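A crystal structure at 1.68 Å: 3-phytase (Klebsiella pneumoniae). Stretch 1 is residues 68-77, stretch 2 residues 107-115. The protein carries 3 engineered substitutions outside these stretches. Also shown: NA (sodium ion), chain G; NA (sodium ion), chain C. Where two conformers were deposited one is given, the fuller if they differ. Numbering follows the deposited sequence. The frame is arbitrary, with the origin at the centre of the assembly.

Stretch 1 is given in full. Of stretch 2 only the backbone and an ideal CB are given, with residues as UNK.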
ATOM      1  N   GLY B  68     -12.711   8.534 -11.636  1.00 14.10           N
ATOM      2  CA  GLY B  68     -11.410   8.380 -12.298  1.00 14.47           C
ATOM      3  C   GLY B  68     -10.632   7.169 -11.755  1.00 13.54           C
ATOM      4  O   GLY B  68      -9.975   6.447 -12.511  1.00 13.57           O
ATOM      5  N   ARG B  69     -10.702   6.953 -10.456  1.00 13.39           N
ATOM      6  CA  ARG B  69      -9.964   5.841  -9.830  1.00 14.18           C
ATOM      7  C   ARG B  69     -10.481   4.503 -10.328  1.00 14.32           C
ATOM      8  O   ARG B  69      -9.698   3.645 -10.758  1.00 14.76           O
ATOM      9  CB  ARG B  69     -10.081   5.886  -8.300  0.70 15.07           C
ATOM     10  CG  ARG B  69      -9.368   4.710  -7.605  0.70 18.04           C
ATOM     11  CD  ARG B  69      -9.530   4.710  -6.082  0.70 24.91           C
ATOM     12  NE  ARG B  69      -9.264   5.995  -5.409  0.70 28.12           N
ATOM     13  CZ  ARG B  69      -8.228   6.800  -5.636  0.70 33.40           C
ATOM     14  NH1 ARG B  69      -7.333   6.526  -6.587  0.70 28.85           N
ATOM     15  NH2 ARG B  69      -8.117   7.926  -4.932  0.70 30.01           N
ATOM     16  N   GLU B  70     -11.801   4.336 -10.318  1.00 14.72           N
ATOM     17  CA  GLU B  70     -12.381   3.071 -10.795  1.00 14.43           C
ATOM     18  C   GLU B  70     -12.120   2.890 -12.303  1.00 15.87           C
ATOM     19  O   GLU B  70     -11.846   1.779 -12.756  1.00 14.41           O
ATOM     20  CB  GLU B  70     -13.864   3.011 -10.445  1.00 15.97           C
ATOM     21  CG  GLU B  70     -14.140   3.115  -8.937  1.00 22.83           C
ATOM     22  CD  GLU B  70     -13.515   1.985  -8.112  1.00 34.60           C
ATOM     23  OE1 GLU B  70     -13.421   0.840  -8.617  1.00 36.35           O
ATOM     24  OE2 GLU B  70     -13.142   2.242  -6.946  1.00 36.45           O
ATOM     25  N   GLU B  71     -12.161   3.992 -13.055  1.00 13.82           N
ATOM     26  CA  GLU B  71     -11.897   3.980 -14.495  1.00 15.26           C
ATOM     27  C   GLU B  71     -10.459   3.561 -14.803  1.00 14.74           C
ATOM     28  O   GLU B  71     -10.212   2.745 -15.712  1.00 14.49           O
ATOM     29  CB  GLU B  71     -12.166   5.374 -15.079  1.00 15.06           C
ATOM     30  CG  GLU B  71     -12.223   5.376 -16.591  1.00 16.72           C
ATOM     31  CD  GLU B  71     -12.559   6.737 -17.169  1.00 18.64           C
ATOM     32  OE1 GLU B  71     -12.623   7.728 -16.411  1.00 16.55           O
ATOM     33  OE2 GLU B  71     -12.705   6.793 -18.411  1.00 16.05           O
ATOM     34  N   GLY B  72      -9.494   4.130 -14.074  1.00 12.89           N
ATOM     35  CA  GLY B  72      -8.097   3.747 -14.301  1.00 13.72           C
ATOM     36  C   GLY B  72      -7.877   2.265 -13.998  1.00 13.82           C
ATOM     37  O   GLY B  72      -7.167   1.556 -14.741  1.00 15.20           O
ATOM     38  N   GLN B  73      -8.497   1.785 -12.915  1.00 14.42           N
ATOM     39  CA  GLN B  73      -8.386   0.362 -12.556  1.00 15.65           C
ATOM     40  C   GLN B  73      -8.984  -0.506 -13.670  1.00 16.04           C
ATOM     41  O   GLN B  73      -8.409  -1.534 -14.045  1.00 16.64           O
ATOM     42  CB  GLN B  73      -9.050   0.079 -11.195  1.00 16.73           C
ATOM     43  CG  GLN B  73      -8.296   0.726 -10.017  1.00 20.10           C
ATOM     44  CD  GLN B  73      -8.999   0.601  -8.672  1.00 29.66           C
ATOM     45  OE1 GLN B  73     -10.085   0.012  -8.568  1.00 32.76           O
ATOM     46  NE2 GLN B  73      -8.357   1.145  -7.610  1.00 28.97           N
ATOM     47  N   HIS B  74     -10.132  -0.079 -14.196  1.00 15.93           N
ATOM     48  CA  HIS B  74     -10.838  -0.812 -15.252  1.00 15.69           C
ATOM     49  C   HIS B  74      -9.973  -0.926 -16.505  1.00 14.85           C
ATOM     50  O   HIS B  74      -9.829  -2.001 -17.069  1.00 16.41           O
ATOM     51  CB  HIS B  74     -12.186  -0.124 -15.544  1.00 16.28           C
ATOM     52  CG  HIS B  74     -12.888  -0.628 -16.764  1.00 19.74           C
ATOM     53  ND1 HIS B  74     -13.485  -1.871 -16.824  1.00 22.20           N
ATOM     54  CD2 HIS B  74     -13.136  -0.032 -17.957  1.00 19.36           C
ATOM     55  CE1 HIS B  74     -14.051  -2.029 -18.009  1.00 23.46           C
ATOM     56  NE2 HIS B  74     -13.848  -0.929 -18.719  1.00 20.01           N
ATOM     57  N   TYR B  75      -9.382   0.184 -16.939  1.00 15.24           N
ATOM     58  CA  TYR B  75      -8.545   0.176 -18.127  1.00 15.61           C
ATOM     59  C   TYR B  75      -7.181  -0.518 -17.964  1.00 16.13           C
ATOM     60  O   TYR B  75      -6.617  -0.998 -18.954  1.00 16.81           O
ATOM     61  CB  TYR B  75      -8.439   1.582 -18.736  1.00 15.53           C
ATOM     62  CG  TYR B  75      -9.731   2.082 -19.369  1.00 15.98           C
ATOM     63  CD1 TYR B  75     -10.562   1.222 -20.141  1.00 15.80           C
ATOM     64  CD2 TYR B  75     -10.124   3.425 -19.230  1.00 16.43           C
ATOM     65  CE1 TYR B  75     -11.765   1.707 -20.747  1.00 14.67           C
ATOM     66  CE2 TYR B  75     -11.318   3.901 -19.820  1.00 14.03           C
ATOM     67  CZ  TYR B  75     -12.136   3.026 -20.566  1.00 16.72           C
ATOM     68  OH  TYR B  75     -13.286   3.505 -21.174  1.00 16.85           O
ATOM     69  N   ARG B  76      -6.667  -0.614 -16.736  1.00 14.06           N
ATOM     70  CA  ARG B  76      -5.476  -1.463 -16.498  1.00 16.15           C
ATOM     71  C   ARG B  76      -5.889  -2.938 -16.560  1.00 16.36           C
ATOM     72  O   ARG B  76      -5.145  -3.775 -17.116  1.00 18.85           O
ATOM     73  CB  ARG B  76      -4.807  -1.116 -15.160  1.00 15.49           C
ATOM     74  CG  ARG B  76      -4.007   0.169 -15.215  1.00 16.88           C
ATOM     75  CD  ARG B  76      -3.245   0.441 -13.909  1.00 16.62           C
ATOM     76  NE  ARG B  76      -4.114   1.030 -12.908  1.00 22.14           N
ATOM     77  CZ  ARG B  76      -4.410   2.336 -12.832  1.00 17.70           C
ATOM     78  NH1 ARG B  76      -3.893   3.222 -13.686  1.00 13.77           N
ATOM     79  NH2 ARG B  76      -5.236   2.736 -11.879  1.00 16.08           N
ATOM     80  N   GLN B  77      -7.040  -3.265 -15.972  1.00 17.73           N
ATOM     81  CA  GLN B  77      -7.580  -4.642 -15.959  1.00 17.67           C
ATOM     82  C   GLN B  77      -7.731  -5.156 -17.395  1.00 19.08           C
ATOM     83  O   GLN B  77      -7.354  -6.287 -17.702  1.00 19.14           O
ATOM     84  CB  GLN B  77      -8.909  -4.709 -15.162  1.00 18.92           C
ATOM     85  CG  GLN B  77      -9.867  -5.887 -15.474  1.00 22.51           C
ATOM     86  CD  GLN B  77      -9.422  -7.229 -14.907  1.00 27.61           C
ATOM     87  OE1 GLN B  77      -8.545  -7.285 -14.047  1.00 28.82           O
ATOM     88  NE2 GLN B  77     -10.037  -8.319 -15.385  1.00 26.56           N
ATOM     89  N   UNK B 107      -8.794  16.181 -11.473  1.00 13.75           N
ATOM     90  CA  UNK B 107      -9.410  15.154 -10.613  1.00 13.80           C
ATOM     91  C   UNK B 107      -9.460  13.786 -11.275  1.00 13.21           C
ATOM     92  O   UNK B 107      -9.198  12.769 -10.610  1.00 13.52           O
ATOM     93  CB  UNK B 107     -10.828  15.577 -10.224  1.00 13.80           C
ATOM     94  N   UNK B 108      -9.779  13.734 -12.572  1.00 13.44           N
ATOM     95  CA  UNK B 108      -9.890  12.441 -13.244  1.00 12.58           C
ATOM     96  C   UNK B 108      -8.558  11.718 -13.293  1.00 12.96           C
ATOM     97  O   UNK B 108      -8.533  10.520 -13.010  1.00 14.23           O
ATOM     98  CB  UNK B 108     -10.432  12.624 -14.663  1.00 12.58           C
ATOM     99  N   UNK B 109      -7.470  12.435 -13.603  1.00 12.48           N
ATOM    100  CA  UNK B 109      -6.148  11.768 -13.691  1.00 13.30           C
ATOM    101  C   UNK B 109      -5.516  11.552 -12.307  1.00 14.11           C
ATOM    102  O   UNK B 109      -4.757  10.595 -12.105  1.00 14.16           O
ATOM    103  CB  UNK B 109      -5.199  12.596 -14.560  1.00 13.30           C
ATOM    104  N   UNK B 110      -5.849  12.434 -11.361  1.00 13.68           N
ATOM    105  CA  UNK B 110      -5.515  12.266  -9.926  1.00 13.68           C
ATOM    106  C   UNK B 110      -6.042  10.909  -9.412  1.00 13.85           C
ATOM    107  O   UNK B 110      -5.322  10.165  -8.748  1.00 14.13           O
ATOM    108  CB  UNK B 110      -6.106  13.409  -9.099  1.00 13.68           C
ATOM    109  N   UNK B 111      -7.281  10.570  -9.769  1.00 13.15           N
ATOM    110  CA  UNK B 111      -7.883   9.286  -9.408  1.00 13.53           C
ATOM    111  C   UNK B 111      -7.335   8.124 -10.227  1.00 13.15           C
ATOM    112  O   UNK B 111      -6.990   7.052  -9.691  1.00 13.19           O
ATOM    113  CB  UNK B 111      -9.402   9.358  -9.580  1.00 13.53           C
ATOM    114  N   UNK B 112      -7.273   8.322 -11.539  1.00 12.44           N
ATOM    115  CA  UNK B 112      -6.906   7.221 -12.456  1.00 11.93           C
ATOM    116  C   UNK B 112      -5.465   6.776 -12.295  1.00 11.96           C
ATOM    117  O   UNK B 112      -5.180   5.603 -12.504  1.00 14.85           O
ATOM    118  CB  UNK B 112      -7.138   7.645 -13.908  1.00 11.93           C
ATOM    119  N   UNK B 113      -4.568   7.705 -11.933  1.00 13.86           N
ATOM    120  CA  UNK B 113      -3.130   7.420 -11.813  1.00 13.50           C
ATOM    121  C   UNK B 113      -2.622   7.935 -10.475  1.00 14.60           C
ATOM    122  O   UNK B 113      -2.005   9.000 -10.407  1.00 14.50           O
ATOM    123  CB  UNK B 113      -2.344   8.054 -12.963  1.00 13.50           C
ATOM    124  N   UNK B 114      -2.943   7.211  -9.390  1.00 15.37           N
ATOM    125  CA  UNK B 114      -2.676   7.728  -8.026  1.00 14.33           C
ATOM    126  C   UNK B 114      -1.223   8.172  -7.801  1.00 13.99           C
ATOM    127  O   UNK B 114      -0.288   7.398  -8.017  1.00 14.66           O
ATOM    128  CB  UNK B 114      -3.028   6.653  -6.996  1.00 14.33           C
ATOM    129  N   UNK B 115      -1.052   9.431  -7.395  1.00 13.06           N
ATOM    130  CA  UNK B 115       0.251  10.001  -7.048  1.00 14.01           C
ATOM    131  C   UNK B 115       1.219  10.199  -8.199  1.00 13.44           C
ATOM    132  O   UNK B 115       2.393  10.461  -7.986  1.00 16.21           O
ATOM    133  CB  UNK B 115       0.923   9.104  -6.006  1.00 14.01           C
TER
HETATM  134 NA    NA G1408      -2.971  -5.026 -16.713  0.50 13.48          NA
HETATM  135 NA    NA C1408      -3.475  -5.352 -16.513  0.50 13.48          NA

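The helix of stretch 1 and the helical part of stretch 2, 107-112, cross at -52° with their axes only 6.9 Å apart, so backbone meets backbone and most of the sequence logic concerns how little side chain can be fitted.

Position 107 points sideways, and no atom of stretch 1 lies within 5.5 Å of its ideal CB; many residues would suit, and the deposited one is A107. At 108 the CB again leaves sideways, 5.0 Å from G68 CA, while the carbonyl O packs 3.7 Å from that same CA. Small or branched aliphatic side chains could follow the flank of the helix. The residue is L108 (chi1 m, chi2 t), whose end turns back toward stretch 1 and brings CD2 to 4.4 Å from E71 OE1. Positions 109 and 110, directed away and sideways, are unconstrained by stretch 1; they hold V109 and D110, the latter with its carboxylate hydrogen-bonded elsewhere in the structure. A water whose O lies 2.9 Å from D110 O, within hydrogen-bonding distance, accepts from R69 NH1 at 2.6 Å.

Position 111 is the most demanding. Its CB points toward stretch 1 and would lie 2.9 Å from R69 N, a clash, and 3.3 Å from G68 C. Glycine alone avoids this, and G111 is found, letting its CA come within 4.0 Å of R69 CA. Its O receives a CA-H...O contact from R69 CA (3.2 Å), and the O of a second water lies 2.9 Å from both G111 O and R69 O, bridging the two carbonyls.

At 112 the CB runs sideways, 3.4 Å from G68 O and 4.0 Å from G72 CA. There is room for a methyl beside the two glycines, so alanine fits well, with glycine or perhaps serine also conceivable. A112 is the residue; its CA makes a CA-H...O contact with G68 O at 3.2 Å. Its O is gripped by the R76 guanidinium, accepting from NH1 at 3.0 Å and NH2 at 2.9 Å.

Position 113 leaves helical geometry (phi/psi -131/75) and its CB points away, 5.1 Å from R76 NH1, so a long or aromatic side chain could still return to the arginine. F113 does so, its CD1 3.7 Å from R76 NH1.

At 114, phi of -53° and psi of 124° are compatible with proline, and the CB points toward stretch 1, 4.3 Å from R69 NH1; compact apolar residues would serve. P114 places CG 3.6 Å from R69 NH1, at the edge of that guanidinium. Position 115, out of reach, has a positive phi of 69° that favours glycine, and G115 is present.

Stretch 2 (107-115) ALVDGAFPG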
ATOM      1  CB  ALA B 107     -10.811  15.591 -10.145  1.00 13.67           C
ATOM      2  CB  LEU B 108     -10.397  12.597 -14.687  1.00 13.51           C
ATOM      3  CG  LEU B 108     -11.911  12.844 -14.741  1.00 13.61           C
ATOM      4  CD1 LEU B 108     -12.397  13.328 -16.128  1.00 13.91           C
ATOM      5  CD2 LEU B 108     -12.708  11.578 -14.360  1.00 14.45           C
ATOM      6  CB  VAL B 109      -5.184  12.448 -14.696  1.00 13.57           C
ATOM      7  CG1 VAL B 109      -5.672  12.205 -16.119  1.00 15.02           C
ATOM      8  CG2 VAL B 109      -5.051  13.956 -14.403  1.00 15.47           C
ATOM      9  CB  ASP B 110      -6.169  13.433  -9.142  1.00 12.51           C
ATOM     10  CG  ASP B 110      -5.489  13.742  -7.796  1.00 15.81           C
ATOM     11  OD1 ASP B 110      -4.507  13.090  -7.376  1.00 13.85           O
ATOM     12  OD2 ASP B 110      -5.966  14.699  -7.145  1.00 16.12           O
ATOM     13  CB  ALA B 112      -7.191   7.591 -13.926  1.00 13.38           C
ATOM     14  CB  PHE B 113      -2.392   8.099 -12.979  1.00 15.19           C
ATOM     15  CG  PHE B 113      -2.952   7.726 -14.337  1.00 15.87           C
ATOM     16  CD1 PHE B 113      -2.682   6.468 -14.892  1.00 17.18           C
ATOM     17  CD2 PHE B 113      -3.756   8.618 -15.044  1.00 15.67           C
ATOM     18  CE1 PHE B 113      -3.203   6.110 -16.154  1.00 15.94           C
ATOM     19  CE2 PHE B 113      -4.296   8.286 -16.287  1.00 14.64           C
ATOM     20  CZ  PHE B 113      -4.019   7.045 -16.862  1.00 14.66           C
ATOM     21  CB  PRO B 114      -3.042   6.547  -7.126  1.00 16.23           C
ATOM     22  CG  PRO B 114      -4.128   5.804  -7.940  1.00 15.71           C
ATOM     23  CD  PRO B 114      -3.590   5.889  -9.364  1.00 13.41           C
TER
HETATM   24  O   HOH W   1      -5.807   8.607  -6.329  1.00 15.29           O
HETATM   25  O   HOH W   2      -6.951   4.187 -10.214  1.00 18.96           O
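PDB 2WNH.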